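Local coordinates for protein R.Ecl18kI (Enterobacter cloacae, PDB 2GB7) that recognises double-stranded 5'-CCNGG-3' DNA, extrudes nucleotides from the helix and cuts before the first cytosine of the site as a type II restriction endonuclease, at residues F25-V28 and Y29-C33; A93-D96 and F97-E100; V192-E195 and V196-G200; V245-F248 and E249-L252. The protein carries 1 engineered substitution. All coordinates share one frame; numbering follows the deposited sequence.

Contact 1: F25-V28 and Y29-C33; sequences FALV and YKTFC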
# COMPACT_ATOMS: atom_id res chain seq x y z
N PHE F 25 11.65 -16.89 -0.43
CA PHE F 25 13.08 -17.11 -0.67
C PHE F 25 13.39 -18.52 -1.15
O PHE F 25 14.22 -18.71 -2.05
CB PHE F 25 13.94 -16.81 0.55
CG PHE F 25 15.39 -16.90 0.27
CD1 PHE F 25 16.07 -15.80 -0.26
CD2 PHE F 25 16.09 -18.09 0.46
CE1 PHE F 25 17.41 -15.88 -0.56
CE2 PHE F 25 17.42 -18.17 0.16
CZ PHE F 25 18.09 -17.08 -0.36
N ALA F 26 12.76 -19.51 -0.55
CA ALA F 26 12.95 -20.90 -1.00
C ALA F 26 12.59 -21.06 -2.48
O ALA F 26 13.26 -21.80 -3.21
CB ALA F 26 12.11 -21.85 -0.15
N LEU F 27 11.50 -20.40 -2.92
CA LEU F 27 11.08 -20.54 -4.33
C LEU F 27 12.09 -19.87 -5.23
O LEU F 27 12.48 -20.41 -6.26
CB LEU F 27 9.68 -19.94 -4.57
CG LEU F 27 9.19 -19.83 -6.02
CD1 LEU F 27 9.15 -21.20 -6.67
CD2 LEU F 27 7.80 -19.16 -6.14
N VAL F 28 12.55 -18.69 -4.81
CA VAL F 28 13.56 -17.98 -5.58
C VAL F 28 14.83 -18.81 -5.63
O VAL F 28 15.45 -18.93 -6.69
CB VAL F 28 13.84 -16.56 -5.00
CG1 VAL F 28 15.10 -15.96 -5.63
CG2 VAL F 28 12.66 -15.61 -5.20
N TYR F 29 15.24 -19.36 -4.50
CA TYR F 29 16.47 -20.17 -4.46
C TYR F 29 16.34 -21.42 -5.34
O TYR F 29 17.26 -21.74 -6.10
CB TYR F 29 16.83 -20.54 -3.02
CG TYR F 29 18.15 -21.28 -2.90
CD1 TYR F 29 19.33 -20.60 -2.70
CD2 TYR F 29 18.20 -22.67 -2.99
CE1 TYR F 29 20.55 -21.29 -2.60
CE2 TYR F 29 19.39 -23.37 -2.88
CZ TYR F 29 20.57 -22.68 -2.68
OH TYR F 29 21.75 -23.39 -2.59
N LYS F 30 15.20 -22.10 -5.27
CA LYS F 30 14.95 -23.25 -6.15
C LYS F 30 15.08 -22.87 -7.63
O LYS F 30 15.73 -23.60 -8.43
CB LYS F 30 13.55 -23.83 -5.86
CG LYS F 30 13.27 -25.11 -6.62
CD LYS F 30 11.83 -25.56 -6.34
CE LYS F 30 11.45 -26.79 -7.13
NZ LYS F 30 10.03 -27.17 -6.80
N THR F 31 14.49 -21.73 -7.98
CA THR F 31 14.44 -21.24 -9.35
C THR F 31 15.84 -20.83 -9.79
O THR F 31 16.28 -21.18 -10.88
CB THR F 31 13.43 -20.08 -9.46
OG1 THR F 31 12.14 -20.59 -9.10
CG2 THR F 31 13.36 -19.55 -10.88
N PHE F 32 16.54 -20.10 -8.93
CA PHE F 32 17.96 -19.75 -9.15
C PHE F 32 18.81 -20.95 -9.55
O PHE F 32 19.54 -20.91 -10.54
CB PHE F 32 18.51 -19.12 -7.88
CG PHE F 32 19.92 -18.54 -8.01
CD1 PHE F 32 20.10 -17.24 -8.48
CD2 PHE F 32 21.03 -19.25 -7.55
CE1 PHE F 32 21.40 -16.64 -8.51
CE2 PHE F 32 22.33 -18.69 -7.61
CZ PHE F 32 22.50 -17.38 -8.09
N CYS F 33 18.71 -22.03 -8.79
CA CYS F 33 19.43 -23.25 -9.08
C CYS F 33 18.89 -24.00 -10.31
O CYS F 33 19.69 -24.52 -11.11
CB CYS F 33 19.44 -24.14 -7.84
SG CYS F 33 20.33 -23.40 -6.46
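Phe25 and Tyr29 meet in a local i to i+4 contact along one face of the alpha-helix 24-34, which packs against the long helices 49-77 and 102-134 and against helix 290-302. The backbone is regular: Tyr29 N, Lys30 N, Thr31 N and Phe32 N each donate to the carbonyl four residues earlier, from Phe25 O through Val28 O, with Phe32 N standing 2.8 Å from Val28 O. On the aromatic side, CE2 of Phe25 lies 4.0 Å from CB of Tyr29. Both residues place CG opposite their own backbone N (chi1 -174° for Phe25, -176° for Tyr29), and the two side chains approach at a slant, through CE2 and CB. Phe289 meets each of these rings edge-to-face, and Tyr29 OH is hydrogen-bonded with Tyr291 N. Within 29-33, Cys33 SG sits 3.7 Å above the plane of the Tyr29 ring, displaced toward the ring's periphery.

Leu27 and Val28 are buried against helices 49-77 and 102-134, where Val28 touches Met56 and Leu130 and Leu27 touches Glu63 and Glu123. Next to Leu27 stands Thr31; the two side chains lie alongside one another, with Leu27 CD1 3.9 Å from Thr31 OG1. Because that hydroxyl lies beside its own backbone N (chi1 -61°), it can turn back on the preceding turn: Leu27 O accepts from Thr31 N at 3.0 Å and from Thr31 OG1 at 2.9 Å, the two donors coming from opposite faces of the carbonyl plane.

Contact 2: A93-D96 and F97-E100; sequences AIRD and FTME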
# COMPACT_ATOMS: atom_id res chain seq x y z
N ALA F 93 -27.38 -25.64 -8.78
CA ALA F 93 -26.31 -26.01 -7.85
C ALA F 93 -25.24 -24.91 -7.82
O ALA F 93 -24.89 -24.38 -6.75
CB ALA F 93 -25.70 -27.33 -8.26
N ILE F 94 -24.74 -24.55 -9.00
CA ILE F 94 -23.75 -23.48 -9.13
C ILE F 94 -24.33 -22.16 -8.64
O ILE F 94 -23.70 -21.46 -7.84
CB ILE F 94 -23.25 -23.34 -10.59
CG1 ILE F 94 -22.46 -24.58 -10.99
CG2 ILE F 94 -22.40 -22.06 -10.74
CD1 ILE F 94 -22.50 -24.89 -12.47
N ARG F 95 -25.54 -21.83 -9.08
CA ARG F 95 -26.20 -20.60 -8.67
C ARG F 95 -26.20 -20.47 -7.15
O ARG F 95 -25.86 -19.42 -6.60
CB ARG F 95 -27.63 -20.52 -9.22
CG ARG F 95 -27.84 -19.41 -10.24
CD ARG F 95 -27.61 -18.05 -9.63
NE ARG F 95 -28.68 -17.10 -9.95
CZ ARG F 95 -28.51 -15.79 -10.05
NH1 ARG F 95 -29.56 -15.02 -10.34
NH2 ARG F 95 -27.30 -15.24 -9.89
N ASP F 96 -26.55 -21.57 -6.49
CA ASP F 96 -26.58 -21.67 -5.03
C ASP F 96 -25.19 -21.47 -4.46
O ASP F 96 -24.99 -20.71 -3.52
CB ASP F 96 -27.12 -23.04 -4.63
CG ASP F 96 -27.26 -23.19 -3.12
OD1 ASP F 96 -28.15 -22.52 -2.54
OD2 ASP F 96 -26.50 -23.98 -2.53
N PHE F 97 -24.22 -22.16 -5.03
CA PHE F 97 -22.83 -21.98 -4.62
C PHE F 97 -22.46 -20.50 -4.66
O PHE F 97 -21.87 -19.98 -3.71
CB PHE F 97 -21.92 -22.79 -5.52
CG PHE F 97 -20.52 -22.88 -5.04
CD1 PHE F 97 -20.18 -23.75 -4.00
CD2 PHE F 97 -19.52 -22.11 -5.63
CE1 PHE F 97 -18.86 -23.84 -3.56
CE2 PHE F 97 -18.20 -22.19 -5.18
CZ PHE F 97 -17.87 -23.06 -4.15
N THR F 98 -22.78 -19.83 -5.77
CA THR F 98 -22.44 -18.41 -5.92
C THR F 98 -23.19 -17.52 -4.92
O THR F 98 -22.78 -16.37 -4.68
CB THR F 98 -22.69 -17.88 -7.36
OG1 THR F 98 -24.08 -18.02 -7.69
CG2 THR F 98 -21.84 -18.63 -8.39
N MET F 99 -24.27 -18.05 -4.35
CA MET F 99 -25.10 -17.29 -3.41
C MET F 99 -24.84 -17.58 -1.92
O MET F 99 -24.94 -16.67 -1.10
CB MET F 99 -26.60 -17.49 -3.71
CG MET F 99 -27.02 -17.09 -5.12
SD MET F 99 -28.78 -16.75 -5.25
CE MET F 99 -28.85 -15.44 -4.00
N GLU F 100 -24.51 -18.82 -1.59
CA GLU F 100 -24.38 -19.24 -0.19
C GLU F 100 -23.03 -18.91 0.44
O GLU F 100 -22.93 -18.77 1.66
CB GLU F 100 -24.63 -20.73 -0.03
CG GLU F 100 -25.37 -21.12 1.25
CD GLU F 100 -26.69 -20.37 1.44
OE1 GLU F 100 -27.09 -19.57 0.57
OE2 GLU F 100 -27.34 -20.59 2.49
O HOH W 1 -24.49 -16.35 -9.78
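Ala93 meets Phe97 through the backbone, Ala93 O accepting from Phe97 N at 2.9 Å; its methyl group faces the second subunit, where it packs on Pro90. One residue on, Ile94 O takes the amide of Thr98, and Ile94 CG2 approaches Thr98 CG2 to 4.2 Å. Ile94 also packs on Ile85 of the second subunit, while Phe97 packs on Ile94 of that subunit, so the apolar side of this turn is shared between the two chains. The stretch is the last part of the helix 90-100, which lies far from the centre of the chain and takes part in the dimer interface of this restriction enzyme.

At Arg95 the side chain of Thr98 comes into play. A chi1 of 61° sets the Thr98 hydroxyl over the backbone, flanked by N and C, and it donates a short bond, OG1 to Arg95 O at 2.5 Å, reaching the oxygen well to the side of the C=O direction (118°). The same OG1 accepts from a water at 2.7 Å, and this water in turn accepts from Arg95 NH2 at 3.0 Å, lying in the plane of the guanidinium at its edge. A chain of three bonds thus runs from Arg95 O through the hydroxyl and the water to NH2 of the same arginine. Met99 CG lies 3.0 Å from Arg95 O, a close approach.

Asp96 O receives two amides: Glu100 N at 2.7 Å, and Met99 N, which comes from above the carbonyl plane. Farther out, OD1 of Asp96 and OE1 of Glu100 are 4.4 Å apart, two like charges whose repulsion is probably eased by Arg84, which forms a salt bridge with Asp96 and a long, weak pair with Glu100.

Contact 3: V192-E195 and V196-G200; sequences VPEE and VNRTG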
# COMPACT_ATOMS: atom_id res chain seq x y z
N VAL F 192 10.33 6.34 0.67
CA VAL F 192 11.79 6.26 0.53
C VAL F 192 12.48 7.56 0.98
O VAL F 192 13.35 7.47 1.83
CB VAL F 192 12.22 5.78 -0.88
CG1 VAL F 192 13.70 5.56 -0.91
CG2 VAL F 192 11.51 4.44 -1.21
N PRO F 193 12.06 8.74 0.47
CA PRO F 193 12.65 9.98 1.00
C PRO F 193 12.43 10.13 2.50
O PRO F 193 13.26 10.66 3.19
CB PRO F 193 11.87 11.08 0.25
CG PRO F 193 11.55 10.50 -1.05
CD PRO F 193 11.12 9.07 -0.61
N GLU F 194 11.30 9.64 3.01
CA GLU F 194 11.10 9.72 4.45
C GLU F 194 12.21 8.99 5.19
O GLU F 194 12.78 9.53 6.15
CB GLU F 194 9.70 9.19 4.83
CG GLU F 194 9.46 9.33 6.34
CD GLU F 194 10.07 8.25 7.20
OE1 GLU F 194 10.23 7.09 6.72
OE2 GLU F 194 10.35 8.55 8.39
N GLU F 195 12.56 7.80 4.72
CA GLU F 195 13.60 7.03 5.39
C GLU F 195 14.99 7.61 5.15
O GLU F 195 15.79 7.66 6.08
CB GLU F 195 13.51 5.55 5.02
CG GLU F 195 12.29 4.92 5.69
CD GLU F 195 12.46 4.90 7.21
OE1 GLU F 195 13.33 4.14 7.69
OE2 GLU F 195 11.76 5.64 7.93
N VAL F 196 15.23 8.12 3.94
CA VAL F 196 16.52 8.77 3.64
C VAL F 196 16.72 9.95 4.56
O VAL F 196 17.77 10.10 5.21
CB VAL F 196 16.56 9.17 2.18
CG1 VAL F 196 17.75 10.12 1.88
CG2 VAL F 196 16.75 7.94 1.35
N ASN F 197 15.70 10.79 4.66
CA ASN F 197 15.85 11.99 5.46
C ASN F 197 15.91 11.73 6.96
O ASN F 197 16.61 12.44 7.70
CB ASN F 197 14.78 12.99 5.07
CG ASN F 197 15.01 13.55 3.68
OD1 ASN F 197 14.06 13.80 2.94
ND2 ASN F 197 16.27 13.72 3.31
N ARG F 198 15.21 10.70 7.41
CA ARG F 198 15.19 10.36 8.83
C ARG F 198 16.55 9.91 9.34
O ARG F 198 16.90 10.20 10.48
CB ARG F 198 14.15 9.26 9.09
CG ARG F 198 13.90 8.95 10.57
CD ARG F 198 12.75 7.96 10.69
NE ARG F 198 13.14 6.63 10.20
CZ ARG F 198 13.94 5.80 10.86
NH1 ARG F 198 14.41 6.13 12.07
NH2 ARG F 198 14.25 4.63 10.31
N THR F 199 17.32 9.23 8.49
CA THR F 199 18.54 8.59 8.95
C THR F 199 19.78 9.21 8.33
O THR F 199 20.90 8.77 8.62
CB THR F 199 18.54 7.08 8.61
OG1 THR F 199 18.29 6.92 7.21
CG2 THR F 199 17.44 6.36 9.40
N GLY F 200 19.59 10.21 7.47
CA GLY F 200 20.77 10.93 6.89
C GLY F 200 21.46 10.13 5.81
O GLY F 200 22.63 10.35 5.50
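Val196 touches Val192 one turn back: its amide donates to Val192 O, and Val196 CG2 lies 3.5 Å from the same oxygen. Both valines rest on Met204 and Val226, the side by which helix 191-199 covers the central sheet. Asn197 N likewise donates to Pro193 O.

Arg198 carries the charged part. Its chain bends at chi3 (70°), bringing the guanidinium alongside Glu195, which it grips side-on with two nearly straight bonds: NE to OE2 and NH2 to OE1, each 2.8 Å. Both carboxylate oxygens are met on the syn side, and the planes are 28° apart. Glu194 joins the network from the edge of the guanidinium, although its OE2 stays a long 3.8 Å from Arg198 NE. Arg198 also packs on Ile220 of the second subunit. This helix connects strands 177-181 and 204-207 in a beta-alpha-beta unit of the PD-(D/E)XK nuclease fold, the turn's nearest atom about 6 Å from the bound DNA.

Thr199 doubles its hold on Glu195 O, with OG1 at 2.8 Å and the amide at 3.3 Å arriving from opposite faces of the carbonyl plane. Gly200, the first residue past the helix, has positive phi (76°); its carbonyl accepts from Lys173 NZ.

Contact 4: V245-F248 and E249-L252; sequences VLTF and EDML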
# COMPACT_ATOMS: atom_id res chain seq x y z
N VAL F 245 17.23 8.17 -14.49
CA VAL F 245 16.75 6.81 -14.31
C VAL F 245 17.88 5.88 -14.73
O VAL F 245 18.47 6.07 -15.82
CB VAL F 245 15.47 6.56 -15.17
CG1 VAL F 245 15.08 5.10 -15.14
CG2 VAL F 245 14.28 7.46 -14.67
N LEU F 246 18.22 4.95 -13.86
CA LEU F 246 19.38 4.06 -14.11
C LEU F 246 18.87 2.66 -14.41
O LEU F 246 17.73 2.33 -14.10
CB LEU F 246 20.28 3.97 -12.87
CG LEU F 246 21.15 5.18 -12.49
CD1 LEU F 246 22.02 4.81 -11.27
CD2 LEU F 246 21.98 5.69 -13.62
N THR F 247 19.73 1.85 -15.01
CA THR F 247 19.43 0.43 -15.21
C THR F 247 20.11 -0.39 -14.13
O THR F 247 21.04 0.08 -13.51
CB THR F 247 19.96 -0.06 -16.55
OG1 THR F 247 21.39 0.10 -16.56
CG2 THR F 247 19.31 0.72 -17.66
N PHE F 248 19.66 -1.64 -13.92
CA PHE F 248 20.39 -2.54 -13.02
C PHE F 248 21.85 -2.68 -13.43
O PHE F 248 22.71 -2.86 -12.59
CB PHE F 248 19.73 -3.89 -12.97
CG PHE F 248 18.41 -3.84 -12.27
CD1 PHE F 248 18.36 -3.66 -10.91
CD2 PHE F 248 17.22 -3.91 -12.98
CE1 PHE F 248 17.08 -3.60 -10.25
CE2 PHE F 248 15.99 -3.83 -12.35
CZ PHE F 248 15.93 -3.67 -10.99
N GLU F 249 22.11 -2.59 -14.72
CA GLU F 249 23.49 -2.65 -15.20
C GLU F 249 24.37 -1.52 -14.63
O GLU F 249 25.52 -1.76 -14.22
CB GLU F 249 23.47 -2.65 -16.72
CG GLU F 249 23.13 -4.01 -17.33
CD GLU F 249 21.66 -4.45 -17.21
OE1 GLU F 249 20.78 -3.66 -16.80
OE2 GLU F 249 21.39 -5.62 -17.60
N ASP F 250 23.82 -0.31 -14.63
CA ASP F 250 24.46 0.88 -14.10
C ASP F 250 24.74 0.66 -12.61
O ASP F 250 25.87 0.88 -12.13
CB ASP F 250 23.56 2.10 -14.26
CG ASP F 250 23.30 2.49 -15.70
OD1 ASP F 250 24.17 2.24 -16.58
OD2 ASP F 250 22.24 3.14 -15.94
N MET F 251 23.70 0.22 -11.90
CA MET F 251 23.79 -0.02 -10.47
C MET F 251 24.87 -1.03 -10.13
O MET F 251 25.65 -0.82 -9.21
CB MET F 251 22.45 -0.48 -9.88
CG MET F 251 22.52 -0.51 -8.36
SD MET F 251 20.93 -1.05 -7.68
CE MET F 251 21.04 -2.79 -7.98
N LEU F 252 24.91 -2.15 -10.85
CA LEU F 252 25.91 -3.19 -10.58
C LEU F 252 27.33 -2.71 -10.83
O LEU F 252 28.26 -3.05 -10.08
CB LEU F 252 25.62 -4.45 -11.39
CG LEU F 252 24.75 -5.48 -10.66
CD1 LEU F 252 25.56 -6.16 -9.54
CD2 LEU F 252 23.43 -4.90 -10.05
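Phe248 presents the edge of its ring to Met251, whose CE lies near the ring plane, 4.1 Å from CD1. Met251 curls its methyl there through a bend at chi3 (77°), and both residues rest on Val229 of strand 226-230. The other flat group is the carboxylate of Asp250. It is approached from above its plane, 44° out of it, by Thr247 N, which bonds OD2 at 3.0 Å along a nearly straight N-H line. Leu246 flanks the same oxygen with CD2 at 3.5 Å.

Thr247 and Asp250 form a capping box at the start of helix 248-259, where the chain leaves strand 245-247, an outermost strand of the sheet within this chain. Thr247 is the N-cap. Its first torsion (chi1 61°) brings OG1 to Asp250 N, 3.1 Å away, from which the hydroxyl oxygen accepts, while Asp250 OD2 in turn accepts from Thr247 N. The first regular helical bond follows at once, Met251 N to Thr247 O at 3.1 Å, and Leu252 N to Phe248 O continues it. Glu249 is turned elsewhere: its OE1 is hydrogen-bonded with Ser50 OG of helix 49-77.

The reciprocal exchange supplies a side-chain acceptor to an amide of the first turn and to the last amide of the strand. The carboxylate of Asp250 also sits at the positive end of the helix dipole, which would be expected to favour its ionised form.

How the contacts relate
All four contacts are local, each spanning eight or nine consecutive residues, so none closes a long loop and they follow one another in series without nesting or crossing. Contact 1, early in the chain, lies among the long helices 49-77 and 102-134. Contact 2 falls between those two helices in sequence but at a distant end of the chain, about 40 Å from contact 1 between centres, against the second subunit. Contact 3, in a sheet crossover, also touches that subunit, about 51 Å from contact 2 between centres. Contact 4, where the last strand enters a helix, lies about 21 Å from contact 3 between centres and packs on helix 49-77, as does contact 1.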